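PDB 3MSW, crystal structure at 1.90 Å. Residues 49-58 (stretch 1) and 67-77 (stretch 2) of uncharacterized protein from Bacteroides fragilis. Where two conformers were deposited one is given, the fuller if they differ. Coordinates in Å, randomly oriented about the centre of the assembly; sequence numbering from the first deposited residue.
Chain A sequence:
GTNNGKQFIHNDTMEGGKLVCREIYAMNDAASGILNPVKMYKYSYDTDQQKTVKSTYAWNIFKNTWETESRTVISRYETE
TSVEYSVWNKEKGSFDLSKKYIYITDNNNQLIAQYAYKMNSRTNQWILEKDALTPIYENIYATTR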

ATOM      1  N   GLN A  49      -9.776  -7.223  14.978  1.00 36.70           N
ATOM      2  CA  GLN A  49     -10.435  -6.047  14.425  0.50 36.05           C
ATOM      3  C   GLN A  49     -10.500  -6.065  12.887  1.00 37.69           C
ATOM      4  O   GLN A  49     -11.045  -5.139  12.287  1.00 37.83           O
ATOM      5  CB  GLN A  49      -9.958  -4.719  15.079  0.50 37.70           C
ATOM      6  CG  GLN A  49      -8.719  -4.046  14.485  0.50 51.05           C
ATOM      7  CD  GLN A  49      -8.394  -2.715  15.142  0.50 70.12           C
ATOM      8  OE1 GLN A  49      -9.199  -1.772  15.157  0.50 65.86           O
ATOM      9  NE2 GLN A  49      -7.175  -2.578  15.642  0.50 59.82           N
ATOM     10  N   GLN A  50     -10.016  -7.176  12.255  1.00 31.69           N
ATOM     11  CA  GLN A  50     -10.020  -7.406  10.799  1.00 30.62           C
ATOM     12  C   GLN A  50      -9.375  -6.241  10.040  1.00 31.95           C
ATOM     13  O   GLN A  50      -9.887  -5.742   9.024  1.00 31.19           O
ATOM     14  CB  GLN A  50     -11.427  -7.743  10.272  1.00 32.78           C
ATOM     15  CG  GLN A  50     -11.852  -9.189  10.592  1.00 39.63           C
ATOM     16  CD  GLN A  50     -10.996 -10.199   9.856  1.00 65.46           C
ATOM     17  OE1 GLN A  50     -10.061 -10.785  10.418  1.00 66.08           O
ATOM     18  NE2 GLN A  50     -11.263 -10.397   8.569  1.00 54.90           N
ATOM     19  N   LYS A  51      -8.239  -5.812  10.548  1.00 26.96           N
ATOM     20  CA  LYS A  51      -7.556  -4.652   9.997  1.00 25.28           C
ATOM     21  C   LYS A  51      -6.060  -4.907   9.856  1.00 29.26           C
ATOM     22  O   LYS A  51      -5.426  -5.387  10.811  1.00 29.84           O
ATOM     23  CB  LYS A  51      -7.871  -3.439  10.912  1.00 29.24           C
ATOM     24  CG  LYS A  51      -6.990  -2.204  10.758  1.00 40.74           C
ATOM     25  CD  LYS A  51      -7.527  -1.064  11.615  1.00 52.04           C
ATOM     26  CE  LYS A  51      -6.519   0.052  11.784  1.00 64.21           C
ATOM     27  NZ  LYS A  51      -6.068   0.196  13.193  1.00 70.21           N
ATOM     28  N   THR A  52      -5.501  -4.588   8.664  1.00 22.52           N
ATOM     29  CA  THR A  52      -4.073  -4.723   8.361  1.00 20.47           C
ATOM     30  C   THR A  52      -3.532  -3.323   8.065  1.00 25.93           C
ATOM     31  O   THR A  52      -4.155  -2.571   7.298  1.00 24.57           O
ATOM     32  CB  THR A  52      -3.841  -5.714   7.195  1.00 24.13           C
ATOM     33  OG1 THR A  52      -4.396  -6.982   7.549  1.00 30.65           O
ATOM     34  CG2 THR A  52      -2.371  -5.885   6.830  1.00 23.85           C
ATOM     35  N   VAL A  53      -2.398  -2.966   8.699  1.00 22.71           N
ATOM     36  CA  VAL A  53      -1.734  -1.693   8.467  1.00 22.63           C
ATOM     37  C   VAL A  53      -0.380  -1.955   7.804  1.00 27.15           C
ATOM     38  O   VAL A  53       0.465  -2.645   8.372  1.00 25.85           O
ATOM     39  CB  VAL A  53      -1.589  -0.808   9.738  1.00 26.52           C
ATOM     40  CG1 VAL A  53      -0.952   0.557   9.390  1.00 26.28           C
ATOM     41  CG2 VAL A  53      -2.928  -0.606  10.427  1.00 26.26           C
ATOM     42  N   LYS A  54      -0.188  -1.403   6.601  1.00 22.68           N
ATOM     43  CA  LYS A  54       1.071  -1.478   5.896  1.00 22.93           C
ATOM     44  C   LYS A  54       1.696  -0.101   5.942  1.00 26.35           C
ATOM     45  O   LYS A  54       1.086   0.855   5.478  1.00 26.60           O
ATOM     46  CB  LYS A  54       0.858  -1.903   4.449  1.00 25.29           C
ATOM     47  CG  LYS A  54       2.165  -1.899   3.646  1.00 25.12           C
ATOM     48  CD  LYS A  54       1.865  -2.333   2.217  1.00 32.76           C
ATOM     49  CE  LYS A  54       2.677  -1.610   1.201  1.00 30.45           C
ATOM     50  NZ  LYS A  54       2.349  -2.086  -0.168  1.00 43.04           N
ATOM     51  N   SER A  55       2.883   0.015   6.549  1.00 23.44           N
ATOM     52  CA  SER A  55       3.605   1.277   6.600  1.00 23.29           C
ATOM     53  C   SER A  55       4.766   1.174   5.627  1.00 26.80           C
ATOM     54  O   SER A  55       5.510   0.193   5.656  1.00 27.48           O
ATOM     55  CB  SER A  55       4.100   1.542   8.021  1.00 26.93           C
ATOM     56  OG  SER A  55       2.980   1.685   8.879  1.00 31.99           O
ATOM     57  N   THR A  56       4.951   2.202   4.782  1.00 23.25           N
ATOM     58  CA  THR A  56       6.004   2.244   3.772  1.00 22.20           C
ATOM     59  C   THR A  56       7.070   3.287   4.133  1.00 26.06           C
ATOM     60  O   THR A  56       6.745   4.422   4.504  1.00 24.45           O
ATOM     61  CB  THR A  56       5.336   2.562   2.407  1.00 29.29           C
ATOM     62  OG1 THR A  56       4.373   1.553   2.107  1.00 32.14           O
ATOM     63  CG2 THR A  56       6.310   2.674   1.290  1.00 29.93           C
ATOM     64  N   TYR A  57       8.345   2.910   3.965  1.00 24.19           N
ATOM     65  CA  TYR A  57       9.497   3.756   4.264  1.00 24.02           C
ATOM     66  C   TYR A  57      10.362   3.823   3.039  1.00 28.18           C
ATOM     67  O   TYR A  57      10.484   2.840   2.303  1.00 26.31           O
ATOM     68  CB  TYR A  57      10.312   3.231   5.481  1.00 25.21           C
ATOM     69  CG  TYR A  57       9.461   3.114   6.725  1.00 25.77           C
ATOM     70  CD1 TYR A  57       9.316   4.189   7.596  1.00 27.69           C
ATOM     71  CD2 TYR A  57       8.724   1.958   6.985  1.00 25.75           C
ATOM     72  CE1 TYR A  57       8.441   4.130   8.679  1.00 28.63           C
ATOM     73  CE2 TYR A  57       7.879   1.874   8.093  1.00 26.05           C
ATOM     74  CZ  TYR A  57       7.736   2.966   8.931  1.00 32.02           C
ATOM     75  OH  TYR A  57       6.886   2.901  10.004  1.00 36.83           O
ATOM     76  N   ALA A  58      10.947   5.002   2.805  1.00 26.53           N
ATOM     77  CA  ALA A  58      11.826   5.208   1.670  1.00 25.80           C
ATOM     78  C   ALA A  58      13.227   5.469   2.237  1.00 29.78           C
ATOM     79  O   ALA A  58      13.368   6.115   3.286  1.00 27.97           O
ATOM     80  CB  ALA A  58      11.346   6.407   0.858  1.00 27.03           C
ATOM     81  N   GLU A  67      12.836   6.841   6.092  1.00 28.20           N
ATOM     82  CA  GLU A  67      11.896   7.926   6.342  0.50 28.36           C
ATOM     83  C   GLU A  67      10.504   7.480   5.973  1.00 30.37           C
ATOM     84  O   GLU A  67      10.339   6.794   4.965  1.00 28.43           O
ATOM     85  CB  GLU A  67      12.252   9.162   5.541  0.50 30.80           C
ATOM     86  CG  GLU A  67      12.446  10.373   6.426  0.50 41.11           C
ATOM     87  CD  GLU A  67      13.593  11.246   5.976  0.50 49.49           C
ATOM     88  OE1 GLU A  67      13.671  11.537   4.763  0.50 34.72           O
ATOM     89  OE2 GLU A  67      14.423  11.625   6.831  0.50 49.89           O
ATOM     90  N   THR A  68       9.515   7.871   6.798  1.00 27.23           N
ATOM     91  CA  THR A  68       8.097   7.558   6.640  1.00 26.67           C
ATOM     92  C   THR A  68       7.628   8.132   5.286  1.00 30.75           C
ATOM     93  O   THR A  68       7.857   9.321   4.995  1.00 30.65           O
ATOM     94  CB  THR A  68       7.310   8.180   7.810  1.00 35.44           C
ATOM     95  OG1 THR A  68       7.916   7.847   9.060  1.00 38.49           O
ATOM     96  CG2 THR A  68       5.878   7.769   7.820  1.00 28.45           C
ATOM     97  N   GLU A  69       7.028   7.284   4.459  1.00 25.81           N
ATOM     98  CA  GLU A  69       6.538   7.693   3.144  1.00 26.35           C
ATOM     99  C   GLU A  69       5.007   7.652   3.087  1.00 29.10           C
ATOM    100  O   GLU A  69       4.366   8.635   2.687  1.00 27.74           O
ATOM    101  CB  GLU A  69       7.162   6.808   2.041  1.00 27.62           C
ATOM    102  CG  GLU A  69       6.558   7.040   0.655  1.00 35.61           C
ATOM    103  CD  GLU A  69       7.216   6.323  -0.507  1.00 43.22           C
ATOM    104  OE1 GLU A  69       8.438   6.489  -0.696  1.00 42.48           O
ATOM    105  OE2 GLU A  69       6.488   5.686  -1.297  1.00 51.32           O
ATOM    106  N   SER A  70       4.415   6.513   3.496  1.00 24.20           N
ATOM    107  CA  SER A  70       2.982   6.353   3.407  1.00 22.59           C
ATOM    108  C   SER A  70       2.451   5.270   4.334  1.00 26.36           C
ATOM    109  O   SER A  70       3.225   4.532   4.934  1.00 22.85           O
ATOM    110  CB  SER A  70       2.577   6.027   1.969  1.00 25.15           C
ATOM    111  OG  SER A  70       3.012   4.740   1.577  1.00 29.67           O
ATOM    112  N   ARG A  71       1.110   5.176   4.417  1.00 23.75           N
ATOM    113  CA  ARG A  71       0.434   4.171   5.229  1.00 23.69           C
ATOM    114  C   ARG A  71      -0.816   3.685   4.484  1.00 29.70           C
ATOM    115  O   ARG A  71      -1.516   4.510   3.894  1.00 28.95           O
ATOM    116  CB  ARG A  71       0.074   4.790   6.580  1.00 26.83           C
ATOM    117  CG  ARG A  71      -0.630   3.826   7.525  1.00 37.54           C
ATOM    118  CD  ARG A  71      -0.479   4.267   8.952  1.00 39.53           C
ATOM    119  NE  ARG A  71       0.822   3.875   9.468  1.00 52.61           N
ATOM    120  CZ  ARG A  71       1.251   4.156  10.690  1.00 68.14           C
ATOM    121  NH1 ARG A  71       0.471   4.822  11.538  1.00 55.38           N
ATOM    122  NH2 ARG A  71       2.460   3.769  11.079  1.00 45.07           N
ATOM    123  N   THR A  72      -1.059   2.346   4.467  1.00 24.81           N
ATOM    124  CA  THR A  72      -2.229   1.738   3.834  1.00 23.88           C
ATOM    125  C   THR A  72      -2.956   0.938   4.905  1.00 27.72           C
ATOM    126  O   THR A  72      -2.353   0.081   5.558  1.00 26.76           O
ATOM    127  CB  THR A  72      -1.836   0.860   2.634  1.00 27.44           C
ATOM    128  OG1 THR A  72      -1.075   1.623   1.707  1.00 29.45           O
ATOM    129  CG2 THR A  72      -3.056   0.263   1.917  1.00 26.65           C
ATOM    130  N   VAL A  73      -4.247   1.239   5.104  1.00 23.69           N
ATOM    131  CA  VAL A  73      -5.069   0.558   6.090  1.00 21.37           C
ATOM    132  C   VAL A  73      -6.080  -0.264   5.336  1.00 26.82           C
ATOM    133  O   VAL A  73      -6.868   0.295   4.568  1.00 25.16           O
ATOM    134  CB  VAL A  73      -5.729   1.540   7.108  1.00 25.11           C
ATOM    135  CG1 VAL A  73      -6.583   0.775   8.122  1.00 25.39           C
ATOM    136  CG2 VAL A  73      -4.674   2.376   7.837  1.00 25.08           C
ATOM    137  N   ILE A  74      -6.058  -1.594   5.536  1.00 24.37           N
ATOM    138  CA  ILE A  74      -6.993  -2.514   4.880  1.00 22.96           C
ATOM    139  C   ILE A  74      -7.939  -3.035   5.948  1.00 26.27           C
ATOM    140  O   ILE A  74      -7.499  -3.677   6.908  1.00 24.82           O
ATOM    141  CB  ILE A  74      -6.291  -3.703   4.135  1.00 25.43           C
ATOM    142  CG1 ILE A  74      -5.283  -3.252   3.076  1.00 24.89           C
ATOM    143  CG2 ILE A  74      -7.320  -4.639   3.509  1.00 26.81           C
ATOM    144  CD1 ILE A  74      -3.867  -3.252   3.517  1.00 39.31           C
ATOM    145  N   SER A  75      -9.244  -2.767   5.779  1.00 23.73           N
ATOM    146  CA  SER A  75     -10.279  -3.207   6.698  1.00 23.69           C
ATOM    147  C   SER A  75     -11.183  -4.166   5.959  1.00 28.44           C
ATOM    148  O   SER A  75     -11.625  -3.883   4.832  1.00 25.90           O
ATOM    149  CB  SER A  75     -11.090  -2.018   7.207  1.00 27.44           C
ATOM    150  OG  SER A  75     -10.271  -1.075   7.874  1.00 33.98           O
ATOM    151  N   ARG A  76     -11.470  -5.291   6.612  1.00 25.60           N
ATOM    152  CA  ARG A  76     -12.298  -6.359   6.088  1.00 26.93           C
ATOM    153  C   ARG A  76     -13.602  -6.403   6.816  1.00 33.21           C
ATOM    154  O   ARG A  76     -13.651  -6.328   8.052  1.00 32.25           O
ATOM    155  CB  ARG A  76     -11.583  -7.715   6.205  1.00 31.61           C
ATOM    156  CG  ARG A  76     -10.251  -7.785   5.425  1.00 32.17           C
ATOM    157  CD  ARG A  76     -10.416  -8.154   3.956  1.00 38.05           C
ATOM    158  NE  ARG A  76     -10.965  -9.501   3.814  1.00 48.82           N
ATOM    159  CZ  ARG A  76     -12.223  -9.762   3.478  1.00 62.49           C
ATOM    160  NH1 ARG A  76     -13.059  -8.771   3.175  1.00 42.62           N
ATOM    161  NH2 ARG A  76     -12.651 -11.019   3.418  1.00 45.56           N
ATOM    162  N   TYR A  77     -14.670  -6.481   6.030  1.00 33.40           N
ATOM    163  CA  TYR A  77     -16.039  -6.562   6.495  1.00 36.75           C
ATOM    164  C   TYR A  77     -16.752  -7.646   5.664  1.00 42.57           C
ATOM    165  O   TYR A  77     -17.787  -7.383   5.077  1.00 43.33           O
ATOM    166  CB  TYR A  77     -16.757  -5.219   6.332  1.00 39.24           C
ATOM    167  CG  TYR A  77     -16.034  -4.036   6.923  1.00 42.91           C
ATOM    168  CD1 TYR A  77     -16.179  -3.708   8.265  1.00 45.79           C
ATOM    169  CD2 TYR A  77     -15.284  -3.179   6.117  1.00 43.44           C
ATOM    170  CE1 TYR A  77     -15.551  -2.590   8.807  1.00 47.31           C
ATOM    171  CE2 TYR A  77     -14.660  -2.051   6.647  1.00 44.26           C
ATOM    172  CZ  TYR A  77     -14.797  -1.764   7.995  1.00 50.99           C
ATOM    173  OH  TYR A  77     -14.196  -0.664   8.537  1.00 54.67           O
TER
HETATM  174  O   HOH W   1     -12.524  -4.106   9.902  0.50 24.18           O
HETATM  175  O   HOH W   2      -7.112  -6.741   6.764  1.00 33.28           O
HETATM  176  O   HOH W   3       1.689   2.332   2.261  1.00 26.25           O

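Adjacent antiparallel strands are joined by a backbone ladder, to which side chains add contacts on both faces, and residues 51-58 and 67-77 of this Bacteroides fragilis protein illustrate the principle well. Their N-to-C directions differ by 135°, the departure from 180° reflecting the twist of the pair.

The backbone ladder alternates in the classic way. At hydrogen-bonded pairs each residue both gives and receives: Thr-52 N to Ile-74 O and Ile-74 N to Thr-52 O are both 2.8 Å, as are Lys-54 N to Thr-72 O and Thr-72 N to Lys-54 O. Between these rungs, the non-hydrogen-bonded pairs bring CA atoms closer, and CA-H...O contacts such as Lys-51 CA to Ile-74 O (3.2 Å) add weaker support. The ladder survives a beta bulge. Past Thr-56 the register shifts by one, and Thr-56 O accepts from two successive amides, Glu-69 N at 2.9 Å and Ser-70 N at 3.3 Å. Regular pairing then resumes, with Ala-58 N 2.9 Å from Glu-67 O.

Side chains of paired residues emerge on the same face. Val-53 and Val-73 make an apolar contact, CG2 to CG2 at 4.3 Å. On that same face Arg-71 reaches back over the neighbouring strand, where its NE and NH2 both donate to Ser-55 OG at 3.1 Å; the hydroxyl lies at the guanidinium edge, near its plane, so one oxygen can serve two N-H groups. Val-53 CG1 lies 3.8 Å from Arg-71 NE, adding packing to this polar contact.

On the other face, waters bridge the strands. Water 3 gathers Thr-56 OG1 (2.8 Å), Ser-70 OG (2.8 Å) and Thr-72 OG1 (2.9 Å), while water 2 links Thr-52 OG1 (2.8 Å) to Ile-74 O (3.1 Å), donating to the carbonyl.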